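Local coordinates for uncharacterized protein (Legionella pneumophila subsp. pneumophila, PDB 5T2X) that is of unknown function but belongs to the DUF5630 family and folds as a single, largely helical chain without strands, at residues N40-L43 and T44-I47; E51-K54 and T55-D58. All coordinates share one frame; numbering follows the deposited sequence.

Interaction 1: residues N40-L43 and T44-I47; sequences NLDL and TTLI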
ATOM      1  N   ASN A  40      -6.358  26.215   3.624  1.00 33.22           N
ATOM      2  CA  ASN A  40      -7.762  26.411   3.969  1.00 36.02           C
ATOM      3  C   ASN A  40      -8.672  25.402   3.284  1.00 34.65           C
ATOM      4  O   ASN A  40      -9.809  25.215   3.726  1.00 43.75           O
ATOM      5  CB  ASN A  40      -8.206  27.829   3.606  1.00 34.30           C
ATOM      6  CG  ASN A  40      -7.479  28.889   4.401  1.00 34.77           C
ATOM      7  OD1 ASN A  40      -7.053  28.650   5.529  1.00 38.57           O
ATOM      8  ND2 ASN A  40      -7.331  30.072   3.815  1.00 36.37           N
ATOM      9  N   LEU A  41      -8.200  24.751   2.226  1.00 34.53           N
ATOM     10  CA  LEU A  41      -9.047  23.859   1.451  1.00 39.37           C
ATOM     11  C   LEU A  41      -9.322  22.565   2.205  1.00 35.75           C
ATOM     12  O   LEU A  41      -8.513  22.101   3.012  1.00 37.17           O
ATOM     13  CB  LEU A  41      -8.394  23.533   0.108  1.00 33.58           C
ATOM     14  CG  LEU A  41      -8.180  24.677  -0.881  1.00 41.52           C
ATOM     15  CD1 LEU A  41      -7.447  24.165  -2.111  1.00 31.87           C
ATOM     16  CD2 LEU A  41      -9.510  25.300  -1.266  1.00 38.23           C
ATOM     17  N   ASP A  42     -10.487  21.985   1.935  1.00 35.83           N
ATOM     18  CA  ASP A  42     -10.740  20.617   2.350  1.00 35.94           C
ATOM     19  C   ASP A  42      -9.903  19.662   1.506  1.00 34.31           C
ATOM     20  O   ASP A  42      -9.492  19.979   0.385  1.00 31.23           O
ATOM     21  CB  ASP A  42     -12.225  20.280   2.225  1.00 35.83           C
ATOM     22  CG  ASP A  42     -12.792  20.644   0.866  1.00 46.38           C
ATOM     23  OD1 ASP A  42     -12.559  21.783   0.407  1.00 48.15           O
ATOM     24  OD2 ASP A  42     -13.459  19.787   0.250  1.00 55.76           O
ATOM     25  N   LEU A  43      -9.648  18.475   2.062  1.00 30.04           N
ATOM     26  CA  LEU A  43      -8.780  17.520   1.382  1.00 31.60           C
ATOM     27  C   LEU A  43      -9.330  17.131   0.015  1.00 39.38           C
ATOM     28  O   LEU A  43      -8.555  16.901  -0.920  1.00 50.24           O
ATOM     29  CB  LEU A  43      -8.576  16.279   2.255  1.00 30.44           C
ATOM     30  CG  LEU A  43      -7.563  15.251   1.745  1.00 33.53           C
ATOM     31  CD1 LEU A  43      -6.245  15.922   1.395  1.00 34.54           C
ATOM     32  CD2 LEU A  43      -7.347  14.161   2.781  1.00 27.86           C
ATOM     33  N   THR A  44     -10.657  17.059  -0.125  1.00 36.29           N
ATOM     34  CA  THR A  44     -11.247  16.719  -1.417  1.00 42.43           C
ATOM     35  C   THR A  44     -10.886  17.756  -2.473  1.00 37.47           C
ATOM     36  O   THR A  44     -10.483  17.411  -3.589  1.00 38.92           O
ATOM     37  CB  THR A  44     -12.765  16.592  -1.291  1.00 43.81           C
ATOM     38  OG1 THR A  44     -13.088  15.532  -0.381  1.00 52.24           O
ATOM     39  CG2 THR A  44     -13.385  16.293  -2.652  1.00 33.62           C
ATOM     40  N   THR A  45     -11.012  19.039  -2.128  1.00 33.23           N
ATOM     41  CA  THR A  45     -10.724  20.093  -3.094  1.00 32.97           C
ATOM     42  C   THR A  45      -9.225  20.223  -3.342  1.00 36.95           C
ATOM     43  O   THR A  45      -8.799  20.459  -4.480  1.00 38.37           O
ATOM     44  CB  THR A  45     -11.309  21.418  -2.607  1.00 42.30           C
ATOM     45  OG1 THR A  45     -12.697  21.242  -2.300  1.00 42.05           O
ATOM     46  CG2 THR A  45     -11.169  22.490  -3.676  1.00 40.68           C
ATOM     47  N   LEU A  46      -8.414  20.069  -2.292  1.00 29.50           N
ATOM     48  CA  LEU A  46      -6.964  20.135  -2.454  1.00 32.17           C
ATOM     49  C   LEU A  46      -6.471  19.075  -3.431  1.00 37.92           C
ATOM     50  O   LEU A  46      -5.710  19.371  -4.359  1.00 36.02           O
ATOM     51  CB  LEU A  46      -6.274  19.976  -1.099  1.00 32.50           C
ATOM     52  CG  LEU A  46      -4.754  19.783  -1.133  1.00 38.51           C
ATOM     53  CD1 LEU A  46      -4.054  21.015  -1.691  1.00 31.52           C
ATOM     54  CD2 LEU A  46      -4.215  19.437   0.248  1.00 36.87           C
ATOM     55  N   ILE A  47      -6.899  17.825  -3.234  1.00 33.70           N
ATOM     56  CA  ILE A  47      -6.485  16.748  -4.128  1.00 38.54           C
ATOM     57  C   ILE A  47      -6.995  17.003  -5.541  1.00 41.35           C
ATOM     58  O   ILE A  47      -6.279  16.785  -6.526  1.00 46.90           O
ATOM     59  CB  ILE A  47      -6.969  15.391  -3.583  1.00 32.66           C
ATOM     60  CG1 ILE A  47      -6.256  15.069  -2.268  1.00 35.04           C
ATOM     61  CG2 ILE A  47      -6.744  14.290  -4.605  1.00 29.54           C
ATOM     62  CD1 ILE A  47      -6.678  13.759  -1.654  1.00 34.72           C
TER

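Interaction 2: residues E51-K54 and T55-D58; sequences ELSK and TITD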
ATOM      1  N   GLU A  51      -4.855  17.463  -9.277  1.00 41.32           N
ATOM      2  CA  GLU A  51      -5.106  16.666 -10.473  1.00 50.80           C
ATOM      3  C   GLU A  51      -5.402  17.533 -11.689  1.00 50.54           C
ATOM      4  O   GLU A  51      -5.088  17.138 -12.816  1.00 57.38           O
ATOM      5  CB  GLU A  51      -6.266  15.699 -10.228  1.00 37.52           C
ATOM      6  CG  GLU A  51      -5.993  14.657  -9.156  1.00 48.47           C
ATOM      7  CD  GLU A  51      -7.159  13.710  -8.950  1.00 55.11           C
ATOM      8  OE1 GLU A  51      -8.257  13.992  -9.474  1.00 59.12           O
ATOM      9  OE2 GLU A  51      -6.977  12.682  -8.264  1.00 53.92           O
ATOM     10  N   LEU A  52      -5.992  18.709 -11.484  1.00 45.15           N
ATOM     11  CA  LEU A  52      -6.395  19.574 -12.585  1.00 49.76           C
ATOM     12  C   LEU A  52      -5.334  20.592 -12.975  1.00 55.77           C
ATOM     13  O   LEU A  52      -5.481  21.243 -14.016  1.00 68.50           O
ATOM     14  CB  LEU A  52      -7.688  20.314 -12.229  1.00 38.21           C
ATOM     15  CG  LEU A  52      -8.952  19.469 -12.077  1.00 48.20           C
ATOM     16  CD1 LEU A  52     -10.133  20.346 -11.691  1.00 47.53           C
ATOM     17  CD2 LEU A  52      -9.239  18.707 -13.363  1.00 37.88           C
ATOM     18  N   SER A  53      -4.275  20.746 -12.183  1.00 47.74           N
ATOM     19  CA  SER A  53      -3.300  21.808 -12.403  1.00 44.99           C
ATOM     20  C   SER A  53      -1.896  21.273 -12.184  1.00 50.79           C
ATOM     21  O   SER A  53      -1.577  20.788 -11.093  1.00 59.93           O
ATOM     22  CB  SER A  53      -3.565  22.992 -11.472  1.00 45.63           C
ATOM     23  OG  SER A  53      -2.520  23.947 -11.553  1.00 47.46           O
ATOM     24  N   LYS A  54      -1.057  21.372 -13.218  1.00 50.37           N
ATOM     25  CA  LYS A  54       0.351  21.023 -13.062  1.00 60.34           C
ATOM     26  C   LYS A  54       1.060  21.989 -12.121  1.00 55.41           C
ATOM     27  O   LYS A  54       1.956  21.578 -11.374  1.00 47.89           O
ATOM     28  CB  LYS A  54       1.040  21.004 -14.428  1.00 63.24           C
ATOM     29  CG  LYS A  54       2.545  20.791 -14.365  1.00 66.93           C
ATOM     30  CD  LYS A  54       3.189  20.933 -15.736  1.00 70.24           C
ATOM     31  CE  LYS A  54       4.705  20.861 -15.635  1.00 67.78           C
ATOM     32  NZ  LYS A  54       5.163  19.585 -15.018  1.00 66.54           N
ATOM     33  N   THR A  55       0.673  23.267 -12.139  1.00 50.19           N
ATOM     34  CA  THR A  55       1.314  24.249 -11.270  1.00 52.13           C
ATOM     35  C   THR A  55       1.065  23.933  -9.800  1.00 49.28           C
ATOM     36  O   THR A  55       1.974  24.050  -8.971  1.00 51.32           O
ATOM     37  CB  THR A  55       0.812  25.655 -11.605  1.00 45.84           C
ATOM     38  OG1 THR A  55       1.082  25.948 -12.981  1.00 47.93           O
ATOM     39  CG2 THR A  55       1.504  26.690 -10.728  1.00 39.01           C
ATOM     40  N   ILE A  56      -0.157  23.516  -9.461  1.00 46.71           N
ATOM     41  CA  ILE A  56      -0.489  23.252  -8.064  1.00 47.57           C
ATOM     42  C   ILE A  56       0.235  22.005  -7.567  1.00 45.34           C
ATOM     43  O   ILE A  56       0.850  22.014  -6.494  1.00 42.17           O
ATOM     44  CB  ILE A  56      -2.013  23.120  -7.885  1.00 44.52           C
ATOM     45  CG1 ILE A  56      -2.735  24.369  -8.399  1.00 43.36           C
ATOM     46  CG2 ILE A  56      -2.360  22.865  -6.425  1.00 32.50           C
ATOM     47  CD1 ILE A  56      -2.179  25.661  -7.890  1.00 46.90           C
ATOM     48  N   THR A  57       0.176  20.916  -8.338  1.00 44.26           N
ATOM     49  CA  THR A  57       0.714  19.648  -7.850  1.00 45.19           C
ATOM     50  C   THR A  57       2.232  19.696  -7.717  1.00 50.24           C
ATOM     51  O   THR A  57       2.789  19.142  -6.763  1.00 57.84           O
ATOM     52  CB  THR A  57       0.282  18.496  -8.762  1.00 43.21           C
ATOM     53  OG1 THR A  57       0.867  17.272  -8.295  1.00 54.97           O
ATOM     54  CG2 THR A  57       0.706  18.739 -10.204  1.00 41.93           C
ATOM     55  N   ASP A  58       2.921  20.359  -8.651  1.00 51.71           N
ATOM     56  CA  ASP A  58       4.370  20.484  -8.532  1.00 51.14           C
ATOM     57  C   ASP A  58       4.746  21.291  -7.298  1.00 54.13           C
ATOM     58  O   ASP A  58       5.708  20.957  -6.595  1.00 57.79           O
ATOM     59  CB  ASP A  58       4.953  21.127  -9.792  1.00 53.90           C
ATOM     60  CG  ASP A  58       4.766  20.266 -11.026  1.00 67.50           C
ATOM     61  OD1 ASP A  58       4.496  19.056 -10.877  1.00 67.00           O
ATOM     62  OD2 ASP A  58       4.896  20.802 -12.147  1.00 74.03           O
TER

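Interaction 1: residues N40-L43 and T44-I47
Leu43 and Ile47, one helical turn apart, form the close-packed side of this contact: Leu43 CD1 lies 3.8 Å from Ile47 CG1, the two side chains slanting across each other. With chi1 at -173°, Leu43 CG lies anti to the backbone N, and CD1 reaches Ile47; Val95 and Tyr99 of helix 91-111 and His72 and Phe76 of helix 66-76 also touch the Leu43 side chain. Leu46, buried against Trp69 and His72, closes the first turn by donating its N nearly straight to Asp42 O (2.9 Å, 168° at the hydrogen), and Ile47 N to Leu43 O follows at 3.0 Å. The motif is an N-cap: Asp42 precedes helix 43-52, and its carboxylate folds back over the opening turn. Thr45 OG1 gives its proton to Asp42 OD1 at 2.8 Å, arriving on the syn side but 26° out of the carboxylate plane, whereas Thr45 N reaches Asp42 OD2 only weakly, at 3.5 Å. Asp42 is exposed, and this capped face is the solvent side. Beside it, between partly exposed residues, packing is looser: Leu41 CD2 meets Thr45 CG2 at 4.1 Å, roughly at right angles.

Interaction 2: residues E51-K54 and T55-D58
Ser53 OG is held by two groups, Ile56 N at 3.2 Å and Glu23 OE2 on helix 15-27. The bond from Ile56 N makes Ser53 the N-cap of helix 54-60, at the junction of helices 43-52 and 54-60: the residue is also the first to leave helical geometry after helix 43-52. With chi1 at 172°, OG stands opposite the backbone N and beside the carbonyl carbon, which brings it over the start of the new helix. Ile56 lies alongside the cap, its CG1 3.5 Å from Ser53 CB, while its side chain packs on Ile22 and Ile26 of helix 15-27; polar cap and apolar contact thus face the same neighbouring helix. The backbone turns close through Thr57 N to Ser53 O at 3.3 Å and Asp58 N to Lys54 O at 3.1 Å. Thr57 lays its CG2 methyl over the Ser53 and Lys54 carbonyl oxygens. On the exposed flank, Lys54 runs extended as far as CE and then bends at chi4 (58°), curling its ammonium back to Asp58 in a salt bridge one turn along. Lys54 NZ meets the syn lone pair of Asp58 OD2 at 3.1 Å.

Interactions 1 and 2 follow in series along the chain, their centres 13 Å apart, and bracket helix 43-52: residues 40-47 begin it, whereas residues 51-58 end it and start helix 54-60. Each contains a side-chain N-cap, but the two apolar faces serve different neighbours. Interaction 1 packs against helices 66-76 and 91-111, and interaction 2 against helix 15-27. Three residues separate them in sequence, and the segments do not otherwise touch. Thr50, among the residues between them, touches both: its OG1 is hydrogen-bonded to Ile47 O and its side chain contacts Ile56 and Thr57. Both lie some 22-23 Å from the chain's centre, on the same side of it.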